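Local coordinates for protein response regulator receiver (Brucella melitensis biovar Abortus, PDB 4G97) that probably acts as a general stress-response regulator in which phosphorylation of the receiver domain lets a sigma-factor-like domain bind an anti-sigma factor, at residues S135-T140 with A248-A253; Q97-V102 with S128-E133. All blocks are in the same frame, centred on the assembly; numbering follows the deposited sequence.

Contact 1 of 2, residues S135-T140 with A248-A253; sequences SRQVAT and ALISQA
Gln137 lays its terminal amide alongside helix 243-265, over the turn that carries Ile250 and Ser251. The side chain starts beside its own backbone N (chi1 -62°) and then runs out extended (chi2 171°), which delivers the amide to the helix surface while crossing the Ile250 side chain at about a right angle. Its two ends meet different neighbours. Gln137 OE1 presses against the methyl Ile250 CG2 at 3.2 Å, a tight approach for an oxygen and a carbon, while Gln137 NE2 sits 3.5 Å from Ser251 CB. No direct hydrogen bond joins the two segments; the amide is held by partners around it. His164 NE2 bonds to Gln137 OE1, and Gln137 NE2 bonds to Ile134 O and, weakly, to Lys247 O, bonds of opposite sense that fix which way round the amide lies.

In fold terms, residues 135-140 link helix 120-135 of the sigma-like domain to strand 141-145, the first strand of the CheY-like receiver in sequence and second across its 2-1-3-4-5 parallel sheet, and helix 243-265 is the last helix of the chain, following the receiver's strands. His164 also takes Thr140 N on its ND1, consistent with a neutral imidazole carrying its proton on NE2.

One water adds a second tie between the segments: it donates to Arg136 O at 3.1 Å and hydrogen-bonds Ser251 OG at 2.7 Å. With Ser251 OG anti to the backbone N (chi1 178°), the hydroxyl reaches both this water and Arg96 NH1.

Contact 2 of 2, residues Q97-V102 with S128-E133; sequences QAFLLV and STASGE
The 3.0 Å hydrogen bond from Leu101 N to Gln97 O secures the helical turn from which Phe99 leans onto Ala130 and Ser131. This is helix-on-helix packing inside the sigma-factor-like domain of PhyR, a domain that belongs to the helix-turn-helix clan: helix 94-104 lies against helix 120-135, with helix 109-116 between them along the chain. The backbones come nearest at Phe99 and Ala130, whose CA atoms are 6.2 Å apart, a short separation that the small Ala130 side chain permits.

Phe99 does nearly all the touching from its side. Its CB meets the methyl Ala130 CB at 3.8 Å, an apolar contact close to the root of the side chain. The ring carbon CG is roughly anti to the backbone N (chi1 -156°), and this swings the ring along the second helix towards Ser131. Two ring carbons then come near that helix: Phe99 CD1 lies 4.0 Å from Ala130 CB, and Phe99 CE1 passes close to Ser131. The Phe99 side chain also touches Ile134 further along helix 120-135, and Lys247 and Ala248 of helix 243-265.

No hydrogen bond crosses between the two segments, so the fit depends on shape. Within helix 94-104 the backbone widens into a pi-type turn at 100-102, where Val102 N is shared weakly between Ala98 O and Phe99 O. On the other helix, Gly132 N bonds to Ser128 O at 3.1 Å in the turn that presents Ala130 and Ser131. Glu133 reaches elsewhere, making a long, weak ion pair with Arg96. At the margin of the contact, Ser131 OG rests against Phe99 CE1 at 3.9 Å.

Both contacts are buried and bury almost the same area, yet their chemistry differs. Contact 2 joins two helices within the sigma-like domain by apolar fit, whereas contact 1 sets a polar linker side chain and a bridging water against the last long helix of the receiver. The two sites meet directly, their centres about 12 Å apart: Ala248 CB packs on Phe99 CD2 at 3.9 Å, and Gln252 CG on Leu100 CD2 at 3.8 Å. Helix 243-265 thus has helix 94-104 and the 135-140 linker against it. Arg96 adds a polar connection, bonding Ser251 and Gln252 of contact 1 and pairing weakly with Glu133 of contact 2.

Contact 1 of 2, residues S135-T140 with A248-A253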
loop_
_atom_site.group_PDB
_atom_site.type_symbol
_atom_site.label_atom_id
_atom_site.label_comp_id
_atom_site.label_asym_id
_atom_site.label_seq_id
_atom_site.Cartn_x
_atom_site.Cartn_y
_atom_site.Cartn_z
ATOM N N SER A 135 -12.306 -7.880 3.745
ATOM C CA SER A 135 -12.981 -8.785 2.792
ATOM C C SER A 135 -14.291 -8.198 2.248
ATOM O O SER A 135 -14.796 -8.658 1.218
ATOM C CB SER A 135 -13.230 -10.151 3.421
ATOM N N ARG A 136 -14.822 -7.173 2.927
ATOM C CA ARG A 136 -16.050 -6.485 2.537
ATOM C C ARG A 136 -15.672 -5.119 1.935
ATOM O O ARG A 136 -15.342 -4.171 2.648
ATOM C CB ARG A 136 -17.014 -6.400 3.740
ATOM C CG ARG A 136 -18.291 -5.613 3.507
ATOM C CD ARG A 136 -18.227 -4.340 4.328
ATOM N NE ARG A 136 -19.427 -3.516 4.203
ATOM C CZ ARG A 136 -19.652 -2.649 3.221
ATOM N NH1 ARG A 136 -18.772 -2.505 2.235
ATOM N NH2 ARG A 136 -20.766 -1.936 3.205
ATOM N N GLN A 137 -15.626 -5.067 0.607
ATOM C CA GLN A 137 -15.240 -3.863 -0.126
ATOM C C GLN A 137 -16.393 -3.452 -1.028
ATOM O O GLN A 137 -17.116 -4.314 -1.518
ATOM C CB GLN A 137 -13.972 -4.140 -0.966
ATOM C CG GLN A 137 -12.738 -4.508 -0.124
ATOM C CD GLN A 137 -11.555 -4.990 -0.929
ATOM O OE1 GLN A 137 -11.440 -4.733 -2.125
ATOM N NE2 GLN A 137 -10.574 -5.603 -0.260
ATOM N N VAL A 138 -16.577 -2.132 -1.237
ATOM C CA VAL A 138 -17.619 -1.604 -2.139
ATOM C C VAL A 138 -17.216 -2.033 -3.557
ATOM O O VAL A 138 -16.075 -1.785 -3.965
ATOM C CB VAL A 138 -17.771 -0.059 -2.015
ATOM C CG1 VAL A 138 -18.903 0.452 -2.898
ATOM C CG2 VAL A 138 -18.009 0.354 -0.556
ATOM N N ALA A 139 -18.126 -2.705 -4.287
ATOM C CA ALA A 139 -17.846 -3.183 -5.642
ATOM C C ALA A 139 -17.400 -2.017 -6.515
ATOM O O ALA A 139 -18.120 -1.020 -6.642
ATOM C CB ALA A 139 -19.071 -3.885 -6.236
ATOM N N THR A 140 -16.213 -2.145 -7.102
ATOM C CA THR A 140 -15.589 -1.117 -7.917
ATOM C C THR A 140 -15.228 -1.638 -9.291
ATOM O O THR A 140 -14.838 -2.802 -9.449
ATOM C CB THR A 140 -14.351 -0.528 -7.131
ATOM O OG1 THR A 140 -14.798 -0.039 -5.874
ATOM C CG2 THR A 140 -13.662 0.605 -7.839
ATOM N N ALA A 248 -5.495 -6.327 0.565
ATOM C CA ALA A 248 -5.240 -5.327 1.595
ATOM C C ALA A 248 -5.082 -3.948 1.025
ATOM O O ALA A 248 -5.634 -3.007 1.584
ATOM C CB ALA A 248 -3.993 -5.694 2.389
ATOM N N LEU A 249 -4.306 -3.809 -0.057
ATOM C CA LEU A 249 -4.066 -2.503 -0.646
ATOM C C LEU A 249 -5.280 -1.938 -1.374
ATOM O O LEU A 249 -5.505 -0.740 -1.294
ATOM C CB LEU A 249 -2.796 -2.461 -1.470
ATOM C CG LEU A 249 -1.512 -2.670 -0.645
ATOM C CD1 LEU A 249 -0.338 -2.925 -1.553
ATOM C CD2 LEU A 249 -1.248 -1.491 0.299
ATOM N N ILE A 250 -6.105 -2.803 -2.003
ATOM C CA ILE A 250 -7.362 -2.349 -2.610
ATOM C C ILE A 250 -8.282 -1.838 -1.505
ATOM O O ILE A 250 -8.860 -0.758 -1.644
ATOM C CB ILE A 250 -8.064 -3.414 -3.504
ATOM C CG1 ILE A 250 -7.212 -3.698 -4.741
ATOM C CG2 ILE A 250 -9.471 -2.909 -3.931
ATOM C CD1 ILE A 250 -7.642 -4.946 -5.496
ATOM N N SER A 251 -8.387 -2.596 -0.400
ATOM C CA SER A 251 -9.194 -2.229 0.755
ATOM C C SER A 251 -8.786 -0.844 1.298
ATOM O O SER A 251 -9.657 0.000 1.520
ATOM C CB SER A 251 -9.073 -3.280 1.852
ATOM O OG SER A 251 -9.824 -2.876 2.985
ATOM N N GLN A 252 -7.475 -0.614 1.521
ATOM C CA GLN A 252 -6.996 0.692 1.991
ATOM C C GLN A 252 -7.340 1.797 1.005
ATOM O O GLN A 252 -7.810 2.853 1.418
ATOM C CB GLN A 252 -5.480 0.685 2.227
ATOM C CG GLN A 252 -5.036 -0.130 3.420
ATOM C CD GLN A 252 -5.614 0.349 4.717
ATOM O OE1 GLN A 252 -6.486 -0.288 5.266
ATOM N NE2 GLN A 252 -5.115 1.448 5.258
ATOM N N ALA A 253 -7.099 1.567 -0.290
ATOM C CA ALA A 253 -7.352 2.575 -1.332
ATOM C C ALA A 253 -8.820 3.030 -1.360
ATOM O O ALA A 253 -9.078 4.218 -1.549
ATOM C CB ALA A 253 -6.940 2.050 -2.697
HETATM O O HOH W 1 -12.547 -2.800 2.955
#

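Contact 2 of 2, residues Q97-V102 with S128-E133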
loop_
_atom_site.group_PDB
_atom_site.type_symbol
_atom_site.label_atom_id
_atom_site.label_comp_id
_atom_site.label_asym_id
_atom_site.label_seq_id
_atom_site.Cartn_x
_atom_site.Cartn_y
_atom_site.Cartn_z
ATOM N N GLN A 97 -4.018 -1.780 10.738
ATOM C CA GLN A 97 -2.569 -1.838 10.989
ATOM C C GLN A 97 -2.131 -3.298 11.099
ATOM O O GLN A 97 -1.114 -3.680 10.524
ATOM C CB GLN A 97 -2.214 -1.125 12.297
ATOM C CG GLN A 97 -2.440 0.374 12.266
ATOM C CD GLN A 97 -1.993 1.039 13.535
ATOM O OE1 GLN A 97 -0.927 0.745 14.076
ATOM N NE2 GLN A 97 -2.788 1.987 14.008
ATOM N N ALA A 98 -2.932 -4.122 11.809
ATOM C CA ALA A 98 -2.634 -5.526 12.031
ATOM C C ALA A 98 -2.617 -6.299 10.717
ATOM O O ALA A 98 -1.645 -7.003 10.430
ATOM C CB ALA A 98 -3.635 -6.121 13.024
ATOM N N PHE A 99 -3.655 -6.121 9.885
ATOM C CA PHE A 99 -3.751 -6.795 8.590
ATOM C C PHE A 99 -2.637 -6.349 7.645
ATOM O O PHE A 99 -2.052 -7.191 6.942
ATOM C CB PHE A 99 -5.139 -6.563 7.961
ATOM C CG PHE A 99 -5.523 -7.636 6.969
ATOM C CD1 PHE A 99 -6.209 -8.774 7.381
ATOM C CD2 PHE A 99 -5.194 -7.513 5.624
ATOM C CE1 PHE A 99 -6.536 -9.781 6.465
ATOM C CE2 PHE A 99 -5.529 -8.518 4.709
ATOM C CZ PHE A 99 -6.205 -9.640 5.135
ATOM N N LEU A 100 -2.304 -5.037 7.659
ATOM C CA LEU A 100 -1.239 -4.500 6.809
ATOM C C LEU A 100 0.109 -5.137 7.166
ATOM O O LEU A 100 0.808 -5.586 6.269
ATOM C CB LEU A 100 -1.164 -2.961 6.849
ATOM C CG LEU A 100 -2.294 -2.177 6.120
ATOM C CD1 LEU A 100 -2.066 -0.700 6.244
ATOM C CD2 LEU A 100 -2.365 -2.516 4.626
ATOM N N LEU A 101 0.425 -5.249 8.462
ATOM C CA LEU A 101 1.683 -5.853 8.946
ATOM C C LEU A 101 1.884 -7.277 8.484
ATOM O O LEU A 101 3.012 -7.663 8.186
ATOM C CB LEU A 101 1.794 -5.777 10.488
ATOM C CG LEU A 101 2.014 -4.380 11.085
ATOM C CD1 LEU A 101 1.735 -4.384 12.569
ATOM C CD2 LEU A 101 3.400 -3.832 10.753
ATOM N N VAL A 102 0.798 -8.062 8.433
ATOM C CA VAL A 102 0.860 -9.445 7.990
ATOM C C VAL A 102 0.707 -9.573 6.473
ATOM O O VAL A 102 1.602 -10.117 5.831
ATOM C CB VAL A 102 -0.060 -10.423 8.797
ATOM C CG1 VAL A 102 0.391 -10.534 10.249
ATOM C CG2 VAL A 102 -1.520 -10.004 8.739
ATOM N N SER A 128 -9.183 -10.781 12.973
ATOM C CA SER A 128 -10.519 -11.243 12.549
ATOM C C SER A 128 -11.437 -10.050 12.209
ATOM O O SER A 128 -12.144 -10.091 11.195
ATOM C CB SER A 128 -11.160 -12.130 13.619
ATOM O OG SER A 128 -11.437 -13.430 13.117
ATOM N N THR A 129 -11.402 -8.984 13.054
ATOM C CA THR A 129 -12.148 -7.725 12.884
ATOM C C THR A 129 -11.701 -7.072 11.562
ATOM O O THR A 129 -12.532 -6.503 10.841
ATOM C CB THR A 129 -11.886 -6.778 14.075
ATOM O OG1 THR A 129 -12.078 -7.481 15.299
ATOM C CG2 THR A 129 -12.778 -5.539 14.058
ATOM N N ALA A 130 -10.384 -7.180 11.259
ATOM C CA ALA A 130 -9.747 -6.674 10.046
ATOM C C ALA A 130 -10.177 -7.498 8.846
ATOM O O ALA A 130 -10.710 -6.933 7.892
ATOM C CB ALA A 130 -8.237 -6.728 10.186
ATOM N N SER A 131 -9.995 -8.842 8.912
ATOM C CA SER A 131 -10.365 -9.769 7.841
ATOM C C SER A 131 -11.800 -9.565 7.337
ATOM O O SER A 131 -12.023 -9.637 6.131
ATOM C CB SER A 131 -10.122 -11.217 8.250
ATOM O OG SER A 131 -9.661 -11.955 7.130
ATOM N N GLY A 132 -12.722 -9.239 8.249
ATOM C CA GLY A 132 -14.118 -8.951 7.934
ATOM C C GLY A 132 -14.290 -7.634 7.199
ATOM O O GLY A 132 -15.003 -7.571 6.191
ATOM N N GLU A 133 -13.638 -6.568 7.708
ATOM C CA GLU A 133 -13.654 -5.232 7.100
ATOM C C GLU A 133 -12.993 -5.279 5.724
ATOM O O GLU A 133 -13.605 -4.867 4.750
ATOM C CB GLU A 133 -12.897 -4.233 7.981
ATOM C CG GLU A 133 -13.771 -3.384 8.875
ATOM C CD GLU A 133 -12.953 -2.601 9.884
ATOM O OE1 GLU A 133 -12.328 -1.589 9.488
ATOM O OE2 GLU A 133 -12.901 -3.028 11.060
#